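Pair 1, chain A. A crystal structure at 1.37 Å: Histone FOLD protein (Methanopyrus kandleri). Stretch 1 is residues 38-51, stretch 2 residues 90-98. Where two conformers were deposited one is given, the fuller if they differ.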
# COMPACT_ATOMS: atom_id res chain seq x y z
N MSE A 38 10.11 2.78 -6.51
CA MSE A 38 8.77 3.24 -6.21
C MSE A 38 8.05 3.72 -7.45
O MSE A 38 6.89 3.41 -7.65
CB MSE A 38 8.79 4.32 -5.13
CG MSE A 38 7.45 4.85 -4.79
SE MSE A 38 6.88 6.24 -5.80
CE MSE A 38 8.01 7.54 -5.36
N ALA A 39 8.71 4.49 -8.28
CA ALA A 39 8.09 4.98 -9.49
C ALA A 39 7.65 3.83 -10.37
O ALA A 39 6.56 3.85 -10.97
CB ALA A 39 9.01 5.93 -10.25
N GLU A 40 8.49 2.78 -10.47
CA GLU A 40 8.14 1.62 -11.28
C GLU A 40 6.98 0.86 -10.68
O GLU A 40 6.09 0.42 -11.41
CB GLU A 40 9.41 0.77 -11.45
CG GLU A 40 9.16 -0.47 -12.25
CD GLU A 40 10.40 -1.12 -12.81
OE1 GLU A 40 11.49 -0.68 -12.49
OE2 GLU A 40 10.22 -2.03 -13.60
N TYR A 41 6.98 0.70 -9.38
CA TYR A 41 5.92 0.06 -8.67
C TYR A 41 4.59 0.76 -8.93
O TYR A 41 3.56 0.17 -9.20
CB TYR A 41 6.27 0.02 -7.16
CG TYR A 41 5.04 -0.18 -6.31
CD1 TYR A 41 4.43 -1.39 -6.07
CD2 TYR A 41 4.49 0.90 -5.67
CE1 TYR A 41 3.32 -1.46 -5.27
CE2 TYR A 41 3.36 0.86 -4.87
CZ TYR A 41 2.78 -0.37 -4.67
OH TYR A 41 1.66 -0.45 -3.86
N VAL A 42 4.62 2.11 -8.86
CA VAL A 42 3.43 2.92 -9.08
C VAL A 42 2.98 2.79 -10.52
O VAL A 42 1.81 2.66 -10.80
CB VAL A 42 3.62 4.37 -8.69
CG1 VAL A 42 2.41 5.18 -9.04
CG2 VAL A 42 3.89 4.47 -7.18
N ALA A 43 3.87 2.75 -11.45
CA ALA A 43 3.51 2.60 -12.87
C ALA A 43 2.89 1.22 -13.13
O ALA A 43 1.86 1.10 -13.84
CB ALA A 43 4.73 2.84 -13.71
N ASN A 44 3.48 0.18 -12.52
CA ASN A 44 2.88 -1.16 -12.65
C ASN A 44 1.51 -1.20 -12.00
O ASN A 44 0.60 -1.82 -12.54
CB ASN A 44 3.80 -2.24 -12.05
N ALA A 45 1.38 -0.51 -10.89
CA ALA A 45 0.05 -0.45 -10.24
C ALA A 45 -0.96 0.26 -11.08
O ALA A 45 -2.10 -0.19 -11.17
CB ALA A 45 0.22 0.24 -8.90
N ALA A 46 -0.54 1.34 -11.74
CA ALA A 46 -1.37 2.03 -12.69
C ALA A 46 -1.81 1.10 -13.81
O ALA A 46 -3.00 1.15 -14.13
CB ALA A 46 -0.62 3.23 -13.25
N LYS A 47 -0.91 0.27 -14.31
CA LYS A 47 -1.33 -0.69 -15.33
C LYS A 47 -2.37 -1.66 -14.75
O LYS A 47 -3.39 -1.96 -15.40
CB LYS A 47 -0.13 -1.42 -15.89
CG LYS A 47 -0.40 -2.57 -16.84
CD LYS A 47 -1.06 -2.16 -18.15
CE LYS A 47 -1.00 -3.34 -19.12
NZ LYS A 47 -1.82 -2.99 -20.31
N SER A 48 -2.15 -2.16 -13.54
CA SER A 48 -3.08 -3.07 -12.88
C SER A 48 -4.44 -2.40 -12.77
O SER A 48 -5.45 -3.08 -13.09
CB SER A 48 -2.58 -3.47 -11.51
OG SER A 48 -1.38 -4.21 -11.60
N VAL A 49 -4.53 -1.15 -12.36
CA VAL A 49 -5.82 -0.46 -12.21
C VAL A 49 -6.43 -0.25 -13.57
O VAL A 49 -7.67 -0.41 -13.70
CB VAL A 49 -5.61 0.82 -11.40
CG1 VAL A 49 -6.87 1.66 -11.37
CG2 VAL A 49 -5.12 0.45 -10.00
N LEU A 50 -5.65 0.04 -14.62
CA LEU A 50 -6.22 0.11 -15.98
C LEU A 50 -6.50 -1.23 -16.64
O LEU A 50 -7.53 -1.42 -17.34
CB LEU A 50 -5.28 0.99 -16.82
CG LEU A 50 -5.54 0.97 -18.33
CD1 LEU A 50 -6.72 1.86 -18.69
CD2 LEU A 50 -4.28 1.38 -19.08
N ASP A 51 -5.71 -2.30 -16.58
CA ASP A 51 -6.18 -3.54 -17.19
C ASP A 51 -7.46 -4.08 -16.55
O ASP A 51 -8.32 -4.60 -17.24
CB ASP A 51 -5.12 -4.62 -17.10
CG ASP A 51 -4.03 -4.45 -18.14
OD1 ASP A 51 -4.05 -3.58 -19.02
OD2 ASP A 51 -3.12 -5.28 -18.01
N ARG A 90 7.88 7.24 -20.24
CA ARG A 90 8.61 6.04 -20.58
C ARG A 90 8.54 5.04 -19.45
O ARG A 90 8.46 3.81 -19.71
CB ARG A 90 10.06 6.38 -20.94
CG ARG A 90 10.87 5.20 -21.43
CD ARG A 90 10.69 5.05 -22.94
NE ARG A 90 11.69 4.07 -23.39
CZ ARG A 90 12.87 4.37 -23.84
NH1 ARG A 90 13.35 5.61 -23.98
NH2 ARG A 90 13.67 3.37 -24.21
N ILE A 91 8.51 5.50 -18.21
CA ILE A 91 8.33 4.53 -17.12
C ILE A 91 6.98 3.89 -17.25
O ILE A 91 6.82 2.68 -17.11
CB ILE A 91 8.51 5.26 -15.80
CG1 ILE A 91 9.94 5.82 -15.64
CG2 ILE A 91 8.16 4.36 -14.63
CD1 ILE A 91 10.04 6.80 -14.51
N LEU A 92 5.95 4.68 -17.58
CA LEU A 92 4.62 4.11 -17.76
C LEU A 92 4.63 3.10 -18.92
O LEU A 92 4.01 2.05 -18.83
CB LEU A 92 3.64 5.25 -17.96
CG LEU A 92 3.33 6.08 -16.74
CD1 LEU A 92 2.50 7.34 -17.13
CD2 LEU A 92 2.58 5.34 -15.65
N LYS A 93 5.29 3.44 -20.04
CA LYS A 93 5.36 2.59 -21.25
C LYS A 93 6.02 1.28 -20.82
O LYS A 93 5.52 0.23 -21.18
CB LYS A 93 6.14 3.25 -22.41
N ARG A 94 7.09 1.35 -20.05
CA ARG A 94 7.74 0.10 -19.59
C ARG A 94 6.86 -0.78 -18.71
O ARG A 94 7.09 -1.99 -18.73
CB ARG A 94 9.00 0.41 -18.80
CG ARG A 94 9.78 -0.76 -18.21
CD ARG A 94 11.04 -0.18 -17.51
NE ARG A 94 11.61 0.93 -18.27
CZ ARG A 94 12.06 2.12 -17.91
NH1 ARG A 94 12.03 2.46 -16.63
NH2 ARG A 94 12.56 3.03 -18.76
N ALA A 95 5.95 -0.14 -18.01
CA ALA A 95 4.98 -0.84 -17.20
C ALA A 95 3.83 -1.40 -18.04
O ALA A 95 2.96 -2.06 -17.50
CB ALA A 95 4.43 0.06 -16.11
N GLY A 96 3.87 -1.14 -19.33
CA GLY A 96 2.81 -1.73 -20.17
C GLY A 96 1.73 -0.74 -20.57
O GLY A 96 0.73 -1.17 -21.17
N ILE A 97 1.87 0.54 -20.26
CA ILE A 97 0.88 1.57 -20.52
C ILE A 97 1.08 2.02 -21.98
O ILE A 97 1.95 2.84 -22.27
CB ILE A 97 0.93 2.72 -19.51
CG1 ILE A 97 0.76 2.40 -17.97
CG2 ILE A 97 -0.07 3.81 -19.93
CD1 ILE A 97 -0.60 1.82 -17.82
N GLU A 98 0.36 1.50 -22.94
CA GLU A 98 0.45 1.80 -24.35
C GLU A 98 -0.08 3.17 -24.67
O GLU A 98 0.46 3.85 -25.55
CB GLU A 98 -0.33 0.80 -25.24

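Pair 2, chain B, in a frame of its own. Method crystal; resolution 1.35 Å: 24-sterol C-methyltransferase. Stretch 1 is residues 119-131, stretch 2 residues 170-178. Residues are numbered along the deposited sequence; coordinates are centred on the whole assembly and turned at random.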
# COMPACT_ATOMS: atom_id res chain seq x y z
N PRO B 119 -14.03 15.71 -8.92
CA PRO B 119 -13.08 14.77 -8.30
C PRO B 119 -11.78 14.56 -9.07
O PRO B 119 -10.71 14.39 -8.46
CB PRO B 119 -13.90 13.47 -8.16
CG PRO B 119 -15.01 13.61 -9.19
CD PRO B 119 -15.35 15.08 -9.12
N HIS B 120 -11.85 14.57 -10.41
CA HIS B 120 -10.62 14.43 -11.19
C HIS B 120 -9.69 15.64 -10.92
O HIS B 120 -8.47 15.45 -10.77
CB HIS B 120 -10.98 14.28 -12.68
CG HIS B 120 -11.52 12.92 -13.00
ND1 HIS B 120 -12.85 12.72 -13.37
CD2 HIS B 120 -10.88 11.73 -13.00
CE1 HIS B 120 -12.95 11.41 -13.60
NE2 HIS B 120 -11.79 10.78 -13.37
N HIS B 121 -10.24 16.86 -10.83
CA HIS B 121 -9.41 18.04 -10.54
C HIS B 121 -8.86 17.97 -9.11
O HIS B 121 -7.70 18.32 -8.88
CB HIS B 121 -10.16 19.35 -10.79
CG HIS B 121 -9.34 20.57 -10.52
ND1 HIS B 121 -8.18 20.83 -11.24
CD2 HIS B 121 -9.47 21.50 -9.56
CE1 HIS B 121 -7.68 21.95 -10.72
NE2 HIS B 121 -8.42 22.38 -9.70
N THR B 122 -9.67 17.46 -8.18
CA THR B 122 -9.15 17.31 -6.80
C THR B 122 -7.95 16.35 -6.81
O THR B 122 -6.97 16.62 -6.13
CB THR B 122 -10.27 16.85 -5.87
OG1 THR B 122 -11.23 17.92 -5.78
CG2 THR B 122 -9.75 16.53 -4.46
N LEU B 123 -8.02 15.23 -7.57
CA LEU B 123 -6.86 14.33 -7.62
C LEU B 123 -5.61 15.01 -8.19
O LEU B 123 -4.51 14.77 -7.74
CB LEU B 123 -7.18 13.08 -8.43
CG LEU B 123 -8.19 12.14 -7.76
CD1 LEU B 123 -8.70 11.09 -8.73
CD2 LEU B 123 -7.58 11.47 -6.50
N GLU B 124 -5.79 15.86 -9.21
CA GLU B 124 -4.67 16.61 -9.79
C GLU B 124 -4.09 17.60 -8.76
O GLU B 124 -2.87 17.73 -8.66
CB GLU B 124 -5.15 17.38 -11.03
CG GLU B 124 -5.49 16.44 -12.19
CD GLU B 124 -6.42 17.03 -13.24
OE1 GLU B 124 -6.70 18.25 -13.19
OE2 GLU B 124 -6.93 16.24 -14.07
N GLU B 125 -4.98 18.21 -7.94
CA GLU B 125 -4.55 19.12 -6.87
C GLU B 125 -3.76 18.37 -5.79
O GLU B 125 -2.79 18.90 -5.25
CB GLU B 125 -5.76 19.79 -6.24
CG GLU B 125 -6.25 21.02 -7.00
CD GLU B 125 -5.24 22.15 -6.91
OE1 GLU B 125 -5.24 22.86 -5.88
OE2 GLU B 125 -4.44 22.30 -7.86
N ILE B 126 -4.19 17.14 -5.49
CA ILE B 126 -3.47 16.32 -4.50
C ILE B 126 -2.08 15.95 -5.04
O ILE B 126 -1.06 16.05 -4.35
CB ILE B 126 -4.33 15.08 -4.14
CG1 ILE B 126 -5.54 15.53 -3.30
CG2 ILE B 126 -3.52 14.04 -3.36
CD1 ILE B 126 -6.63 14.48 -3.17
N ALA B 127 -2.02 15.52 -6.31
CA ALA B 127 -0.73 15.19 -6.91
C ALA B 127 0.17 16.44 -6.93
O ALA B 127 1.37 16.32 -6.74
CB ALA B 127 -0.94 14.69 -8.34
N ARG B 128 -0.42 17.62 -7.12
CA ARG B 128 0.34 18.87 -7.14
C ARG B 128 0.96 19.17 -5.77
O ARG B 128 2.18 19.44 -5.70
CB ARG B 128 -0.57 20.04 -7.56
CG ARG B 128 0.18 21.38 -7.58
CD ARG B 128 -0.73 22.54 -7.97
NE ARG B 128 -1.76 22.83 -6.97
CZ ARG B 128 -1.53 23.42 -5.80
NH1 ARG B 128 -0.31 23.84 -5.49
NH2 ARG B 128 -2.53 23.62 -4.95
N ILE B 129 0.14 19.15 -4.69
CA ILE B 129 0.68 19.51 -3.37
C ILE B 129 1.62 18.46 -2.75
O ILE B 129 2.48 18.80 -1.93
CB ILE B 129 -0.40 19.92 -2.38
CG1 ILE B 129 -1.27 18.68 -1.97
CG2 ILE B 129 -1.28 21.07 -2.97
CD1 ILE B 129 -2.24 19.03 -0.83
N LEU B 130 1.45 17.20 -3.13
CA LEU B 130 2.32 16.16 -2.61
C LEU B 130 3.73 16.31 -3.13
O LEU B 130 3.93 16.47 -4.32
CB LEU B 130 1.79 14.79 -3.05
CG LEU B 130 0.66 14.22 -2.20
CD1 LEU B 130 0.09 12.94 -2.86
CD2 LEU B 130 1.12 13.98 -0.75
N LYS B 131 4.69 16.07 -2.26
CA LYS B 131 6.07 15.93 -2.70
C LYS B 131 6.17 14.63 -3.54
O LYS B 131 5.48 13.65 -3.23
CB LYS B 131 6.97 15.78 -1.47
CG LYS B 131 7.08 17.07 -0.67
CD LYS B 131 7.84 16.84 0.64
CE LYS B 131 8.02 18.12 1.40
NZ LYS B 131 8.77 17.85 2.66
N GLU B 170 -8.27 3.95 -12.10
CA GLU B 170 -8.11 4.66 -13.36
C GLU B 170 -8.00 6.16 -13.13
O GLU B 170 -7.16 6.82 -13.74
CB GLU B 170 -9.30 4.36 -14.28
CG GLU B 170 -9.39 2.90 -14.72
CD GLU B 170 -10.74 2.40 -15.22
OE1 GLU B 170 -11.68 3.22 -15.37
OE2 GLU B 170 -10.87 1.18 -15.46
N ALA B 171 -8.84 6.73 -12.23
CA ALA B 171 -8.80 8.18 -11.99
C ALA B 171 -7.46 8.56 -11.35
O ALA B 171 -6.93 9.63 -11.65
CB ALA B 171 -9.93 8.57 -11.05
N PHE B 172 -6.94 7.74 -10.42
CA PHE B 172 -5.65 8.07 -9.81
C PHE B 172 -4.57 8.13 -10.88
O PHE B 172 -3.84 9.10 -10.94
CB PHE B 172 -5.27 6.99 -8.80
CG PHE B 172 -5.77 7.22 -7.39
CD1 PHE B 172 -7.05 7.69 -7.15
CD2 PHE B 172 -4.98 6.88 -6.30
CE1 PHE B 172 -7.54 7.84 -5.84
CE2 PHE B 172 -5.44 7.09 -4.99
CZ PHE B 172 -6.72 7.54 -4.77
N ARG B 173 -4.56 7.13 -11.77
CA ARG B 173 -3.53 7.12 -12.83
C ARG B 173 -3.73 8.31 -13.76
O ARG B 173 -2.74 8.92 -14.18
CB ARG B 173 -3.57 5.81 -13.61
CG ARG B 173 -3.23 4.61 -12.72
CD ARG B 173 -2.99 3.32 -13.50
NE ARG B 173 -2.83 2.18 -12.58
CZ ARG B 173 -3.73 1.22 -12.39
NH1 ARG B 173 -4.89 1.25 -13.05
NH2 ARG B 173 -3.49 0.23 -11.54
N ASP B 174 -5.01 8.65 -14.10
CA ASP B 174 -5.25 9.80 -14.99
C ASP B 174 -4.75 11.11 -14.38
O ASP B 174 -4.39 12.04 -15.12
CB ASP B 174 -6.71 9.88 -15.41
CG ASP B 174 -7.17 8.78 -16.34
OD1 ASP B 174 -6.30 8.08 -16.91
OD2 ASP B 174 -8.41 8.61 -16.50
N ALA B 175 -4.69 11.20 -13.03
CA ALA B 175 -4.21 12.40 -12.34
C ALA B 175 -2.71 12.39 -12.12
O ALA B 175 -2.17 13.36 -11.57
CB ALA B 175 -4.91 12.54 -10.99
N GLY B 176 -2.05 11.30 -12.53
CA GLY B 176 -0.60 11.18 -12.43
C GLY B 176 -0.15 10.44 -11.19
O GLY B 176 1.05 10.31 -10.97
N LEU B 177 -1.08 9.90 -10.40
CA LEU B 177 -0.66 9.14 -9.22
C LEU B 177 -0.45 7.68 -9.59
O LEU B 177 -1.27 7.09 -10.31
CB LEU B 177 -1.77 9.19 -8.14
CG LEU B 177 -2.11 10.58 -7.61
CD1 LEU B 177 -3.41 10.57 -6.75
CD2 LEU B 177 -0.94 11.16 -6.79
N HIS B 178 0.58 7.05 -9.03
CA HIS B 178 0.75 5.61 -9.23
C HIS B 178 -0.10 4.91 -8.18
O HIS B 178 -0.06 5.30 -7.03
CB HIS B 178 2.19 5.19 -8.95
CG HIS B 178 3.19 5.84 -9.85
ND1 HIS B 178 4.30 6.50 -9.34
CD2 HIS B 178 3.22 5.90 -11.20
CE1 HIS B 178 4.98 6.92 -10.40
NE2 HIS B 178 4.37 6.59 -11.54
O HOH W 1 -10.63 8.47 -14.97

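Pair 1 and pair 2 share one arrangement: a long helix crossed by the last turn of a second helix, which ends in a Schellman motif. The helix axes cross at -57° in pair 1, approaching to 8.6 Å, and at -53° in pair 2, approaching to 9.3 Å; fourteen central residues superpose with an RMSD of 0.6 Å. The buried surface is similar, 463 Å² and 418 Å².

The best-matched region is the end of the second helix, where Ala A95, Gly A96 and Ile A97 fall on Ala B175, Gly B176 and Leu B177 with CA atoms within 0.4 Å. Both glycines have positive phi (102° and 96°), where a CB would be jammed against the preceding carbonyl oxygen. The chain turns back on itself here: Ile A97 N bonds to Leu A92 O and Leu B177 N to Phe B172 O (3.0 and 2.9 Å), while Gly A96 N bonds to Lys A93 O and Gly B176 N to Arg B173 O (2.8 and 3.0 Å). The alanine before each glycine points toward the long helix and brings the backbones close, with CA atoms 5.0 Å apart between Asn A44 and Ala A95 and 4.9 Å between Glu B124 and Ala B175.

Opposite this alanine, the two pairs divide the bulk differently. In pair 1 the long helix offers the small Ala A43, and the second helix supplies the larger groups: Ala A43 CB lies 3.9 Å from Ile A91 CG2, 3.8 Å from Leu A92 CD2 and 3.7 Å from Ala A95 CB. In pair 2 the sizes at the first of these positions are exchanged. Leu B123 replaces Ala A43 and Ala B171 replaces Ile A91, so the leucine reaches across, its CD1 3.6 Å from Ala B171 CB, its CD2 3.7 Å from Phe B172 CE1 and its CB 3.5 Å from Ala B175 CB. Phe B172, at the position of Leu A92, starts away from the long helix, but its ring end comes nearer.

One helical turn on, Lys A47 matches Ala B127. The lysine lies along the turn, with CG 3.5 Å from Ala A95 O, and its NZ makes a weak hydrogen bond to Gly A96 O (3.2 Å) as well as a salt bridge to Asp A51 OD1 (2.6 Å). Ala B127 keeps only the carbon contact with the matching carbonyl, its CB 3.7 Å from Ala B175 O. Ile A97 and Leu B177 fill the same place: Ile A97 CD1 lies 3.6 Å from Lys A47 CA and 3.9 Å from Leu A50 CD2, and Leu B177 CD2 lies 3.9 Å from Ala B127 CB and 4.4 Å from Leu B130 CD1.

At the exposed margin, Glu A40 and Arg A94 only approach, OE2 to CD at 4.4 Å. Their counterparts His B120 and Asp B174 are joined by a water, 3.0 Å from His B120 NE2 and donating to Asp B174 OD2 at 2.7 Å; no direct hydrogen bond crosses pair 2.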